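Local atomic coordinates of succinylglutamate desuccinylase/aspartoacylase (Shewanella frigidimarina, PDB entry 3LWU), a protein that binds a zinc ion and is probably a metal-dependent hydrolase of the succinylglutamate desuccinylase/aspartoacylase family, its substrate not established. Residues L189-G194 with L261-Q266; V56-N61 with I89-L94; V72-M77 with I269-A274; H200-E205 with C305-Y310. One frame throughout, in Å; residues are numbered along the deposited sequence.

Interaction 1: residues L189-G194 with L261-Q266; sequences LDLHTG and LELASQ. With ZN (zinc ion), chain C.
H192 and E262 run alongside each other from neighbouring parallel strands, on the same face, with ring and carboxylate planes 40° apart. H192 CB rests 3.4 Å from E262 OE1, and H192 CG lies 4.1 Å from E262 OE2. Because CG stands anti to the carbonyl carbon (chi1 -74°), the ring swings so that ND1 binds the zinc ion at 2.1 Å; H63 and E66 are the other protein ligands. Across the ring, NE2 gives a weak hydrogen bond to D190 OD2 (2.8 Å), which probably limits ring rotation; D190 OD1 accepts from Q59 NE2. The backbone beneath is stitched both ways: H192 N donates to L261 O, and L263 N reaches H192 O almost straight (174°). The other sheet face is apolar, L191 CD2 meeting L261 CD2 at 3.7 Å. At the corner, G194 N bonds A264 O (2.9 Å), while T193 OG1 donates to a lone pair of G194 O (2.8 Å). A valine in place of T193 would probably deprive G194 O of that hydroxyl and leave the backbone at T193-G194 less firmly fixed. Strand 56-60 flanks strand 187-194, strand 196-204 flanks 257-263; L191 and L263 pack on V72 of helix 68-80, L189 and L261 on I281 of helix 271-287.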
loop_
_atom_site.group_PDB
_atom_site.type_symbol
_atom_site.label_atom_id
_atom_site.label_comp_id
_atom_site.label_asym_id
_atom_site.label_seq_id
_atom_site.Cartn_x
_atom_site.Cartn_y
_atom_site.Cartn_z
ATOM N N LEU A 189 13.121 26.575 -10.612
ATOM C CA LEU A 189 13.040 25.375 -11.434
ATOM C C LEU A 189 12.642 24.231 -10.530
ATOM O O LEU A 189 13.387 23.882 -9.578
ATOM C CB LEU A 189 14.364 25.056 -12.112
ATOM C CG LEU A 189 15.027 26.173 -12.931
ATOM C CD1 LEU A 189 16.426 25.725 -13.379
ATOM C CD2 LEU A 189 14.182 26.629 -14.100
ATOM N N ASP A 190 11.478 23.649 -10.819
ATOM C CA ASP A 190 10.977 22.467 -10.108
ATOM C C ASP A 190 11.172 21.289 -11.030
ATOM O O ASP A 190 10.560 21.232 -12.081
ATOM C CB ASP A 190 9.499 22.650 -9.771
ATOM C CG ASP A 190 8.974 21.637 -8.776
ATOM O OD1 ASP A 190 9.763 20.865 -8.196
ATOM O OD2 ASP A 190 7.717 21.613 -8.578
ATOM N N LEU A 191 12.044 20.377 -10.649
ATOM C CA LEU A 191 12.411 19.238 -11.474
ATOM C C LEU A 191 11.631 17.973 -11.133
ATOM O O LEU A 191 11.731 17.437 -10.025
ATOM C CB LEU A 191 13.897 18.939 -11.308
ATOM C CG LEU A 191 14.915 20.060 -11.511
ATOM C CD1 LEU A 191 16.279 19.502 -11.512
ATOM C CD2 LEU A 191 14.678 20.867 -12.821
ATOM N N HIS A 192 10.878 17.510 -12.124
ATOM C CA HIS A 192 10.012 16.363 -12.038
ATOM C C HIS A 192 10.357 15.349 -13.142
ATOM O O HIS A 192 11.250 15.565 -13.938
ATOM C CB HIS A 192 8.566 16.817 -12.210
ATOM C CG HIS A 192 7.997 17.532 -11.022
ATOM N ND1 HIS A 192 7.006 16.987 -10.239
ATOM C CD2 HIS A 192 8.233 18.772 -10.520
ATOM C CE1 HIS A 192 6.642 17.867 -9.323
ATOM N NE2 HIS A 192 7.392 18.947 -9.451
ATOM N N THR A 193 9.694 14.191 -13.123
ATOM C CA THR A 193 9.677 13.282 -14.271
ATOM C C THR A 193 8.231 12.876 -14.518
ATOM O O THR A 193 7.386 13.003 -13.646
ATOM C CB THR A 193 10.498 11.978 -14.062
ATOM O OG1 THR A 193 9.705 11.040 -13.317
ATOM C CG2 THR A 193 11.854 12.227 -13.353
ATOM N N GLY A 194 7.962 12.338 -15.693
ATOM C CA GLY A 194 6.680 11.708 -15.958
ATOM C C GLY A 194 6.814 10.255 -15.592
ATOM O O GLY A 194 7.795 9.867 -14.969
ATOM N N LEU A 261 10.160 21.254 -15.036
ATOM C CA LEU A 261 10.791 20.396 -16.026
ATOM C C LEU A 261 10.382 18.940 -15.779
ATOM O O LEU A 261 10.364 18.488 -14.651
ATOM C CB LEU A 261 12.306 20.512 -15.943
ATOM C CG LEU A 261 12.928 21.769 -16.554
ATOM C CD1 LEU A 261 12.378 23.008 -15.904
ATOM C CD2 LEU A 261 14.462 21.679 -16.443
ATOM N N GLU A 262 10.025 18.231 -16.836
ATOM C CA GLU A 262 9.661 16.816 -16.740
ATOM C C GLU A 262 10.736 16.005 -17.469
ATOM O O GLU A 262 10.729 15.889 -18.686
ATOM C CB GLU A 262 8.268 16.596 -17.336
ATOM C CG GLU A 262 7.195 17.512 -16.757
ATOM C CD GLU A 262 6.735 17.095 -15.371
ATOM O OE1 GLU A 262 6.861 15.888 -15.005
ATOM O OE2 GLU A 262 6.192 17.979 -14.680
ATOM N N LEU A 263 11.658 15.447 -16.702
ATOM C CA LEU A 263 12.888 14.868 -17.221
ATOM C C LEU A 263 12.756 13.354 -17.501
ATOM O O LEU A 263 13.377 12.511 -16.850
ATOM C CB LEU A 263 14.005 15.171 -16.234
ATOM C CG LEU A 263 14.189 16.688 -15.944
ATOM C CD1 LEU A 263 14.942 16.879 -14.631
ATOM C CD2 LEU A 263 14.829 17.431 -17.070
ATOM N N ALA A 264 11.950 13.034 -18.514
ATOM C CA ALA A 264 11.740 11.648 -18.973
ATOM C C ALA A 264 11.083 10.814 -17.891
ATOM O O ALA A 264 10.174 11.302 -17.273
ATOM C CB ALA A 264 13.023 11.005 -19.542
ATOM N N SER A 265 11.502 9.566 -17.689
ATOM C CA SER A 265 10.726 8.629 -16.886
ATOM C C SER A 265 11.126 8.588 -15.400
ATOM O O SER A 265 12.274 8.859 -15.019
ATOM C CB SER A 265 10.814 7.233 -17.498
ATOM O OG SER A 265 10.404 7.269 -18.874
ATOM N N GLN A 266 10.140 8.275 -14.586
ATOM C CA GLN A 266 10.338 7.998 -13.158
ATOM C C GLN A 266 11.109 6.717 -12.910
ATOM O O GLN A 266 11.367 5.939 -13.844
ATOM C CB GLN A 266 8.977 7.919 -12.464
ATOM C CG GLN A 266 8.182 6.682 -12.849
ATOM C CD GLN A 266 6.759 6.715 -12.311
ATOM O OE1 GLN A 266 6.301 7.748 -11.814
ATOM N NE2 GLN A 266 6.029 5.585 -12.457
HETATM ZN ZN ZN C . 6.076 15.168 -10.520
#

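Interaction 2: residues V56-N61 with I89-L94; sequences VYIQAN and ITLAPL
With its CG trans to the backbone N (chi1 171°), Y57 lays its ring across the neighbouring strand, obliquely past T90, and brings OH to 3.6 Å from A92 CB. On the reverse face, I58 is extended beyond CG1 (chi2 176°), which brings CD1 up to both L91 CD2 (4.0 Å) and I89 CG2 (4.2 Å). Four backbone hydrogen bonds join the two parallel strands of this beta-alpha-beta unit, whose connecting helix 68-80 covers I58 and A60. Among them, I58 N donates to T90 O (2.8 Å) and A92 N to I58 O (2.7 Å). A water donates to V56 O and also bonds T90 OG1, tying the partly exposed threonine to the first strand. Y57 OH donates to Q59 OE1 (2.8 Å), in the amide plane and on a lone pair. A leucine at Y57 would probably leave Q59 OE1 without this hydroxyl and the A92 methyl less well covered. The two faces thus differ in chemistry: the isoleucine-leucine side is purely apolar packing, whereas the tyrosine side fixes an amide. Q59 NE2 in turn bonds D190 OD1, a carboxylate that also takes a weak hydrogen bond from H192, so the pairing probably contributes a second shell to the zinc site.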
loop_
_atom_site.group_PDB
_atom_site.type_symbol
_atom_site.label_atom_id
_atom_site.label_comp_id
_atom_site.label_asym_id
_atom_site.label_seq_id
_atom_site.Cartn_x
_atom_site.Cartn_y
_atom_site.Cartn_z
ATOM N N VAL A 56 18.546 31.950 -8.185
ATOM C CA VAL A 56 17.900 30.756 -8.667
ATOM C C VAL A 56 17.655 29.772 -7.549
ATOM O O VAL A 56 18.519 29.565 -6.678
ATOM C CB VAL A 56 18.780 30.090 -9.753
ATOM C CG1 VAL A 56 18.112 28.834 -10.364
ATOM C CG2 VAL A 56 19.110 31.126 -10.830
ATOM N N TYR A 57 16.489 29.132 -7.589
ATOM C CA TYR A 57 16.147 28.048 -6.647
ATOM C C TYR A 57 15.752 26.853 -7.483
ATOM O O TYR A 57 14.902 26.955 -8.367
ATOM C CB TYR A 57 14.999 28.439 -5.730
ATOM C CG TYR A 57 14.471 27.294 -4.888
ATOM C CD1 TYR A 57 15.132 26.901 -3.725
ATOM C CD2 TYR A 57 13.345 26.584 -5.267
ATOM C CE1 TYR A 57 14.678 25.893 -2.964
ATOM C CE2 TYR A 57 12.889 25.525 -4.506
ATOM C CZ TYR A 57 13.560 25.188 -3.350
ATOM O OH TYR A 57 13.123 24.158 -2.552
ATOM N N ILE A 58 16.426 25.739 -7.256
ATOM C CA ILE A 58 16.208 24.526 -8.035
ATOM C C ILE A 58 15.927 23.401 -7.073
ATOM O O ILE A 58 16.713 23.212 -6.164
ATOM C CB ILE A 58 17.452 24.170 -8.835
ATOM C CG1 ILE A 58 17.821 25.315 -9.788
ATOM C CG2 ILE A 58 17.220 22.871 -9.640
ATOM C CD1 ILE A 58 19.165 25.083 -10.588
ATOM N N GLN A 59 14.815 22.683 -7.237
ATOM C CA GLN A 59 14.485 21.549 -6.378
ATOM C C GLN A 59 14.140 20.328 -7.222
ATOM O O GLN A 59 13.754 20.462 -8.360
ATOM C CB GLN A 59 13.354 21.853 -5.386
ATOM C CG GLN A 59 11.955 22.151 -6.016
ATOM C CD GLN A 59 10.863 22.297 -4.981
ATOM O OE1 GLN A 59 11.124 22.750 -3.868
ATOM N NE2 GLN A 59 9.628 21.899 -5.340
ATOM N N ALA A 60 14.326 19.141 -6.658
ATOM C CA ALA A 60 13.943 17.898 -7.308
ATOM C C ALA A 60 13.194 16.986 -6.359
ATOM O O ALA A 60 13.379 17.079 -5.127
ATOM C CB ALA A 60 15.212 17.140 -7.840
ATOM N N ASN A 61 12.370 16.097 -6.933
ATOM C CA ASN A 61 11.973 14.818 -6.268
ATOM C C ASN A 61 10.912 15.027 -5.203
ATOM O O ASN A 61 10.782 14.237 -4.289
ATOM C CB ASN A 61 13.227 14.117 -5.712
ATOM C CG ASN A 61 13.110 12.574 -5.569
ATOM O OD1 ASN A 61 14.077 11.966 -5.120
ATOM N ND2 ASN A 61 11.977 11.952 -5.972
ATOM N N ILE A 89 22.707 30.572 -6.390
ATOM C CA ILE A 89 22.030 29.359 -6.845
ATOM C C ILE A 89 21.875 28.460 -5.664
ATOM O O ILE A 89 22.859 28.080 -5.023
ATOM C CB ILE A 89 22.775 28.605 -7.956
ATOM C CG1 ILE A 89 23.043 29.549 -9.131
ATOM C CG2 ILE A 89 21.957 27.350 -8.457
ATOM C CD1 ILE A 89 23.905 28.943 -10.247
ATOM N N THR A 90 20.619 28.135 -5.381
ATOM C CA THR A 90 20.260 27.282 -4.276
ATOM C C THR A 90 19.631 26.010 -4.833
ATOM O O THR A 90 18.712 26.076 -5.642
ATOM C CB THR A 90 19.270 27.975 -3.321
ATOM O OG1 THR A 90 19.839 29.202 -2.866
ATOM C CG2 THR A 90 18.993 27.078 -2.124
ATOM N N LEU A 91 20.135 24.853 -4.411
ATOM C CA LEU A 91 19.650 23.599 -4.934
ATOM C C LEU A 91 19.144 22.742 -3.779
ATOM O O LEU A 91 19.817 22.618 -2.761
ATOM C CB LEU A 91 20.754 22.883 -5.727
ATOM C CG LEU A 91 21.288 23.770 -6.872
ATOM C CD1 LEU A 91 22.569 24.432 -6.393
ATOM C CD2 LEU A 91 21.559 22.962 -8.153
ATOM N N ALA A 92 17.951 22.162 -3.960
ATOM C CA ALA A 92 17.313 21.325 -2.947
ATOM C C ALA A 92 16.980 19.978 -3.577
ATOM O O ALA A 92 15.857 19.766 -4.019
ATOM C CB ALA A 92 16.049 21.988 -2.381
ATOM N N PRO A 93 17.975 19.072 -3.657
ATOM C CA PRO A 93 17.618 17.746 -4.131
ATOM C C PRO A 93 16.937 16.957 -3.016
ATOM O O PRO A 93 16.906 17.404 -1.876
ATOM C CB PRO A 93 18.967 17.139 -4.498
ATOM C CG PRO A 93 19.891 17.734 -3.551
ATOM C CD PRO A 93 19.406 19.156 -3.330
ATOM N N LEU A 94 16.370 15.810 -3.342
ATOM C CA LEU A 94 15.745 14.946 -2.320
ATOM C C LEU A 94 14.773 15.770 -1.456
ATOM O O LEU A 94 14.815 15.719 -0.233
ATOM C CB LEU A 94 16.824 14.287 -1.449
ATOM C CG LEU A 94 17.864 13.407 -2.164
ATOM C CD1 LEU A 94 19.042 13.052 -1.180
ATOM C CD2 LEU A 94 17.314 12.091 -2.822
HETATM O O HOH W 1 19.300 31.121 -4.664
#

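Interaction 3: residues V72-M77 with I269-A274; sequences VIYQLM and IDLADA
Two helices of the alpha/beta catalytic domain meet here, helix 68-80 and the first turn of helix 271-287, where the latter starts at a capped N-terminus. D270 is the N-cap: its OD1 accepts from D273 N at 2.9 Å, met from above the carboxylate plane. The closest backbone approach is V72 to A274, their CA atoms 4.6 Å apart, a spacing that the small alanine allows. A274 CB sits 3.7 Å from V72 N and 3.8 Å from V72 CG2. Beside it, the L271 side chain crosses that of Y74 at about a right angle, CD1 lying 3.8 Å from Y74 CD2. The same methyl packs against the amide of Q75. The contact continues into the assembly: in the second subunit, E322 bonds L271 N and I343 packs on Y74. D273, turned away from helix 68-80, forms salt bridges with K199 and R268. A single hydrogen bond crosses between the segments. Q75 bends at chi2 (-68°), which brings its amide alongside the first turn of helix 271-287, and NE2 donates to L271 O at 3.1 Å; the N-H points nearly straight at the oxygen (176°) and within the Q75 amide plane, yet arrives from above the carbonyl plane, 58° out of it.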
loop_
_atom_site.group_PDB
_atom_site.type_symbol
_atom_site.label_atom_id
_atom_site.label_comp_id
_atom_site.label_asym_id
_atom_site.label_seq_id
_atom_site.Cartn_x
_atom_site.Cartn_y
_atom_site.Cartn_z
ATOM N N VAL A 72 20.283 15.255 -12.240
ATOM C CA VAL A 72 20.410 16.575 -12.888
ATOM C C VAL A 72 21.109 17.600 -11.966
ATOM O O VAL A 72 22.068 18.298 -12.373
ATOM C CB VAL A 72 19.066 17.075 -13.421
ATOM C CG1 VAL A 72 19.170 18.542 -14.014
ATOM C CG2 VAL A 72 18.560 16.077 -14.464
ATOM N N ILE A 73 20.694 17.628 -10.716
ATOM C CA ILE A 73 21.334 18.494 -9.746
ATOM C C ILE A 73 22.809 18.119 -9.572
ATOM O O ILE A 73 23.671 18.997 -9.493
ATOM C CB ILE A 73 20.552 18.511 -8.420
ATOM C CG1 ILE A 73 19.277 19.332 -8.643
ATOM C CG2 ILE A 73 21.384 19.104 -7.300
ATOM C CD1 ILE A 73 18.268 19.386 -7.494
ATOM N N TYR A 74 23.099 16.833 -9.506
ATOM C CA TYR A 74 24.486 16.380 -9.398
ATOM C C TYR A 74 25.310 16.867 -10.583
ATOM O O TYR A 74 26.397 17.390 -10.395
ATOM C CB TYR A 74 24.561 14.857 -9.276
ATOM C CG TYR A 74 25.971 14.322 -9.253
ATOM C CD1 TYR A 74 26.705 14.254 -8.064
ATOM C CD2 TYR A 74 26.585 13.908 -10.413
ATOM C CE1 TYR A 74 28.025 13.799 -8.061
ATOM C CE2 TYR A 74 27.905 13.465 -10.408
ATOM C CZ TYR A 74 28.599 13.408 -9.230
ATOM O OH TYR A 74 29.864 12.927 -9.248
ATOM N N GLN A 75 24.800 16.714 -11.805
ATOM C CA GLN A 75 25.563 17.140 -12.998
ATOM C C GLN A 75 25.659 18.633 -13.060
ATOM O O GLN A 75 26.697 19.180 -13.409
ATOM C CB GLN A 75 24.950 16.615 -14.294
ATOM C CG GLN A 75 25.010 15.086 -14.472
ATOM C CD GLN A 75 26.426 14.550 -14.662
ATOM O OE1 GLN A 75 27.388 15.080 -14.100
ATOM N NE2 GLN A 75 26.549 13.463 -15.423
ATOM N N LEU A 76 24.586 19.307 -12.650
ATOM C CA LEU A 76 24.583 20.765 -12.657
ATOM C C LEU A 76 25.641 21.312 -11.680
ATOM O O LEU A 76 26.450 22.158 -12.042
ATOM C CB LEU A 76 23.196 21.286 -12.349
ATOM C CG LEU A 76 22.923 22.785 -12.489
ATOM C CD1 LEU A 76 23.203 23.295 -13.916
ATOM C CD2 LEU A 76 21.470 23.048 -12.076
HETATM N N MSE A 77 25.684 20.783 -10.475
HETATM C CA MSE A 77 26.620 21.288 -9.490
HETATM C C MSE A 77 28.077 21.007 -9.912
HETATM O O MSE A 77 28.943 21.872 -9.766
HETATM C CB MSE A 77 26.310 20.714 -8.120
HETATM C CG MSE A 77 24.996 21.261 -7.558
HETATM SE SE MSE A 77 24.715 20.773 -5.675
HETATM C CE MSE A 77 24.877 18.845 -5.734
ATOM N N ILE A 269 17.555 6.601 -12.949
ATOM C CA ILE A 269 18.702 7.483 -12.837
ATOM C C ILE A 269 19.552 7.186 -14.065
ATOM O O ILE A 269 19.894 6.036 -14.321
ATOM C CB ILE A 269 19.518 7.158 -11.587
ATOM C CG1 ILE A 269 18.769 7.568 -10.318
ATOM C CG2 ILE A 269 20.883 7.770 -11.655
ATOM C CD1 ILE A 269 18.487 9.009 -10.146
ATOM N N ASP A 270 19.860 8.217 -14.846
ATOM C CA ASP A 270 20.737 8.099 -15.989
ATOM C C ASP A 270 21.620 9.357 -16.048
ATOM O O ASP A 270 21.156 10.455 -16.375
ATOM C CB ASP A 270 19.916 7.923 -17.268
ATOM C CG ASP A 270 20.808 7.678 -18.505
ATOM O OD1 ASP A 270 21.793 8.370 -18.716
ATOM O OD2 ASP A 270 20.547 6.737 -19.244
ATOM N N LEU A 271 22.892 9.187 -15.715
ATOM C CA LEU A 271 23.770 10.318 -15.502
ATOM C C LEU A 271 24.074 11.017 -16.829
ATOM O O LEU A 271 24.140 12.251 -16.875
ATOM C CB LEU A 271 25.075 9.886 -14.769
ATOM C CG LEU A 271 25.036 10.039 -13.238
ATOM C CD1 LEU A 271 24.863 11.501 -12.785
ATOM C CD2 LEU A 271 23.919 9.245 -12.630
ATOM N N ALA A 272 24.223 10.231 -17.896
ATOM C CA ALA A 272 24.506 10.793 -19.198
ATOM C C ALA A 272 23.326 11.648 -19.650
ATOM O O ALA A 272 23.503 12.752 -20.120
ATOM C CB ALA A 272 24.862 9.700 -20.240
ATOM N N ASP A 273 22.120 11.159 -19.468
ATOM C CA ASP A 273 20.952 11.908 -19.885
ATOM C C ASP A 273 20.803 13.154 -18.981
ATOM O O ASP A 273 20.428 14.241 -19.437
ATOM C CB ASP A 273 19.736 10.985 -19.800
ATOM C CG ASP A 273 18.579 11.435 -20.658
ATOM O OD1 ASP A 273 18.802 12.156 -21.674
ATOM O OD2 ASP A 273 17.440 11.032 -20.311
ATOM N N ALA A 274 21.178 13.020 -17.715
ATOM C CA ALA A 274 21.084 14.115 -16.771
ATOM C C ALA A 274 22.044 15.251 -17.124
ATOM O O ALA A 274 21.731 16.420 -16.913
ATOM C CB ALA A 274 21.320 13.610 -15.331
#

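Interaction 4: residues H200-E205 with C305-Y310; sequences HLYCPE and CYLKDY
Y202 and Y310 cross at about a right angle, Y202 OH coming to the edge of the Y310 ring, near its plane, 3.7 Å from CE2. Y310 carries its CG anti to the backbone N (chi1 -176°), which extends the phenol toward H200, whose NE2 lies 3.8 Å from Y310 OH, the two side chains again nearly perpendicular. No hydrogen bond joins the segments directly. Instead an unidentified molecule, probably from the crystallisation liquor, is hydrogen-bonded to H200 NE2 and Y310 OH and weakly to Y202 OH, which may mark a pocket lined by the three rings. H200 ND1 is held by C198 O. Apolar packing is slight: L307 CD1 touches the edge of the Y202 ring at CE2, 4.2 Å away. At the solvent-exposed border E205 OE1 approaches Y306 CD1 to only 4.5 Å. Backbone bonds shape the second segment, D309 N to Y306 O and Y310 N to L307 O, each 2.9 Å, giving a 3-10 turn that delivers L307 and Y310. Strand 196-204 pairs with strands 257-263, 218-222 and 362-366, while strand 303-306 lies beyond 218-222; Y310 packs on 362-366 and 377-382.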
loop_
_atom_site.group_PDB
_atom_site.type_symbol
_atom_site.label_atom_id
_atom_site.label_comp_id
_atom_site.label_asym_id
_atom_site.label_seq_id
_atom_site.Cartn_x
_atom_site.Cartn_y
_atom_site.Cartn_z
ATOM N N HIS A 200 9.567 16.916 -21.323
ATOM C CA HIS A 200 8.691 18.023 -21.632
ATOM C C HIS A 200 8.765 19.120 -20.567
ATOM O O HIS A 200 9.336 18.912 -19.545
ATOM C CB HIS A 200 7.247 17.527 -21.905
ATOM C CG HIS A 200 6.616 16.741 -20.792
ATOM N ND1 HIS A 200 7.004 15.461 -20.457
ATOM C CD2 HIS A 200 5.559 17.032 -19.988
ATOM C CE1 HIS A 200 6.257 15.015 -19.460
ATOM N NE2 HIS A 200 5.352 15.942 -19.166
ATOM N N LEU A 201 8.201 20.285 -20.820
ATOM C CA LEU A 201 8.324 21.428 -19.929
ATOM C C LEU A 201 6.973 22.135 -19.713
ATOM O O LEU A 201 6.180 22.226 -20.608
ATOM C CB LEU A 201 9.295 22.419 -20.580
ATOM C CG LEU A 201 9.490 23.851 -20.085
ATOM C CD1 LEU A 201 10.139 23.793 -18.725
ATOM C CD2 LEU A 201 10.352 24.623 -21.042
ATOM N N TYR A 202 6.723 22.622 -18.515
ATOM C CA TYR A 202 5.560 23.448 -18.248
ATOM C C TYR A 202 6.073 24.872 -18.154
ATOM O O TYR A 202 6.931 25.154 -17.315
ATOM C CB TYR A 202 4.940 23.067 -16.928
ATOM C CG TYR A 202 4.052 21.862 -16.980
ATOM C CD1 TYR A 202 4.566 20.591 -16.777
ATOM C CD2 TYR A 202 2.690 21.977 -17.216
ATOM C CE1 TYR A 202 3.772 19.483 -16.791
ATOM C CE2 TYR A 202 1.875 20.841 -17.244
ATOM C CZ TYR A 202 2.444 19.601 -17.043
ATOM O OH TYR A 202 1.681 18.459 -17.047
ATOM N N CYS A 203 5.561 25.755 -18.995
ATOM C CA CYS A 203 6.076 27.135 -19.114
ATOM C C CYS A 203 4.936 28.119 -19.143
ATOM O O CYS A 203 4.085 28.032 -20.012
ATOM C CB CYS A 203 6.849 27.242 -20.416
ATOM S SG CYS A 203 7.701 28.789 -20.734
ATOM N N PRO A 204 4.898 29.077 -18.211
ATOM C CA PRO A 204 3.840 30.072 -18.378
ATOM C C PRO A 204 3.904 30.880 -19.678
ATOM O O PRO A 204 4.978 31.108 -20.257
ATOM C CB PRO A 204 4.026 30.995 -17.172
ATOM C CG PRO A 204 5.394 30.719 -16.662
ATOM C CD PRO A 204 5.674 29.304 -16.978
ATOM N N GLU A 205 2.718 31.299 -20.110
ATOM C CA GLU A 205 2.503 32.015 -21.357
ATOM C C GLU A 205 3.463 33.194 -21.479
ATOM O O GLU A 205 4.083 33.393 -22.540
ATOM C CB GLU A 205 1.039 32.523 -21.391
ATOM C CG GLU A 205 0.217 32.335 -22.694
ATOM C CD GLU A 205 -1.327 32.178 -22.421
ATOM O OE1 GLU A 205 -1.848 31.060 -22.075
ATOM O OE2 GLU A 205 -2.011 33.215 -22.556
ATOM N N CYS A 305 2.358 23.119 -27.221
ATOM C CA CYS A 305 0.912 23.270 -27.345
ATOM C C CYS A 305 0.362 23.995 -26.135
ATOM O O CYS A 305 1.006 24.069 -25.102
ATOM C CB CYS A 305 0.196 21.922 -27.526
ATOM S SG CYS A 305 -0.054 20.978 -26.058
ATOM N N TYR A 306 -0.820 24.561 -26.261
ATOM C CA TYR A 306 -1.447 25.212 -25.122
ATOM C C TYR A 306 -1.965 24.084 -24.228
ATOM O O TYR A 306 -2.262 22.994 -24.721
ATOM C CB TYR A 306 -2.555 26.169 -25.574
ATOM C CG TYR A 306 -2.016 27.354 -26.357
ATOM C CD1 TYR A 306 -1.477 28.440 -25.701
ATOM C CD2 TYR A 306 -1.994 27.356 -27.752
ATOM C CE1 TYR A 306 -0.936 29.495 -26.388
ATOM C CE2 TYR A 306 -1.469 28.421 -28.458
ATOM C CZ TYR A 306 -0.943 29.495 -27.764
ATOM O OH TYR A 306 -0.415 30.574 -28.428
ATOM N N LEU A 307 -2.037 24.349 -22.917
ATOM C CA LEU A 307 -2.404 23.356 -21.919
ATOM C C LEU A 307 -3.744 22.720 -22.225
ATOM O O LEU A 307 -3.900 21.499 -22.079
ATOM C CB LEU A 307 -2.424 23.972 -20.525
ATOM C CG LEU A 307 -2.741 23.030 -19.369
ATOM C CD1 LEU A 307 -1.642 21.984 -19.230
ATOM C CD2 LEU A 307 -2.944 23.800 -18.049
ATOM N N LYS A 308 -4.704 23.536 -22.654
ATOM C CA LYS A 308 -6.045 23.058 -23.019
ATOM C C LYS A 308 -6.035 21.990 -24.133
ATOM O O LYS A 308 -7.000 21.227 -24.255
ATOM C CB LYS A 308 -6.965 24.231 -23.439
ATOM C CG LYS A 308 -6.577 24.904 -24.783
ATOM C CD LYS A 308 -7.518 26.115 -25.162
ATOM C CE LYS A 308 -6.867 27.002 -26.263
ATOM N NZ LYS A 308 -7.653 28.240 -26.709
ATOM N N ASP A 309 -4.973 21.956 -24.941
ATOM C CA ASP A 309 -4.834 20.963 -26.005
ATOM C C ASP A 309 -4.075 19.682 -25.582
ATOM O O ASP A 309 -3.868 18.793 -26.416
ATOM C CB ASP A 309 -4.159 21.593 -27.221
ATOM C CG ASP A 309 -5.026 22.651 -27.887
ATOM O OD1 ASP A 309 -6.250 22.484 -27.864
ATOM O OD2 ASP A 309 -4.503 23.637 -28.445
ATOM N N TYR A 310 -3.678 19.584 -24.311
ATOM C CA TYR A 310 -2.914 18.441 -23.787
ATOM C C TYR A 310 -3.956 17.580 -23.095
ATOM O O TYR A 310 -4.614 18.065 -22.188
ATOM C CB TYR A 310 -1.882 18.941 -22.782
ATOM C CG TYR A 310 -0.922 17.937 -22.183
ATOM C CD1 TYR A 310 -0.344 16.933 -22.950
ATOM C CD2 TYR A 310 -0.527 18.052 -20.845
ATOM C CE1 TYR A 310 0.559 16.034 -22.398
ATOM C CE2 TYR A 310 0.365 17.181 -20.287
ATOM C CZ TYR A 310 0.934 16.178 -21.075
ATOM O OH TYR A 310 1.815 15.311 -20.517
#

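Overall arrangement
Interactions 1 and 2 are buried strand pairings that share a boundary, since strands 187-194 and 56-60 are neighbours; interaction 2 is a regular parallel pairing, whereas interaction 1 turns a corner at A264 and carries a zinc ligand. Interaction 3, also buried, belongs to the helices packed against these strands: L263 and L191 pack on V72, I58 on L76, and A60 on I73. It relies on close packing and one amide bond, and it faces the second subunit, as does part of interaction 2. Interaction 4 lies toward the surface on the other side of the chain's centre from interaction 2, with side-chain contacts alone between its segments. It reaches interaction 1 through E262, whose N bonds H200 O and whose carboxylate touches Y202.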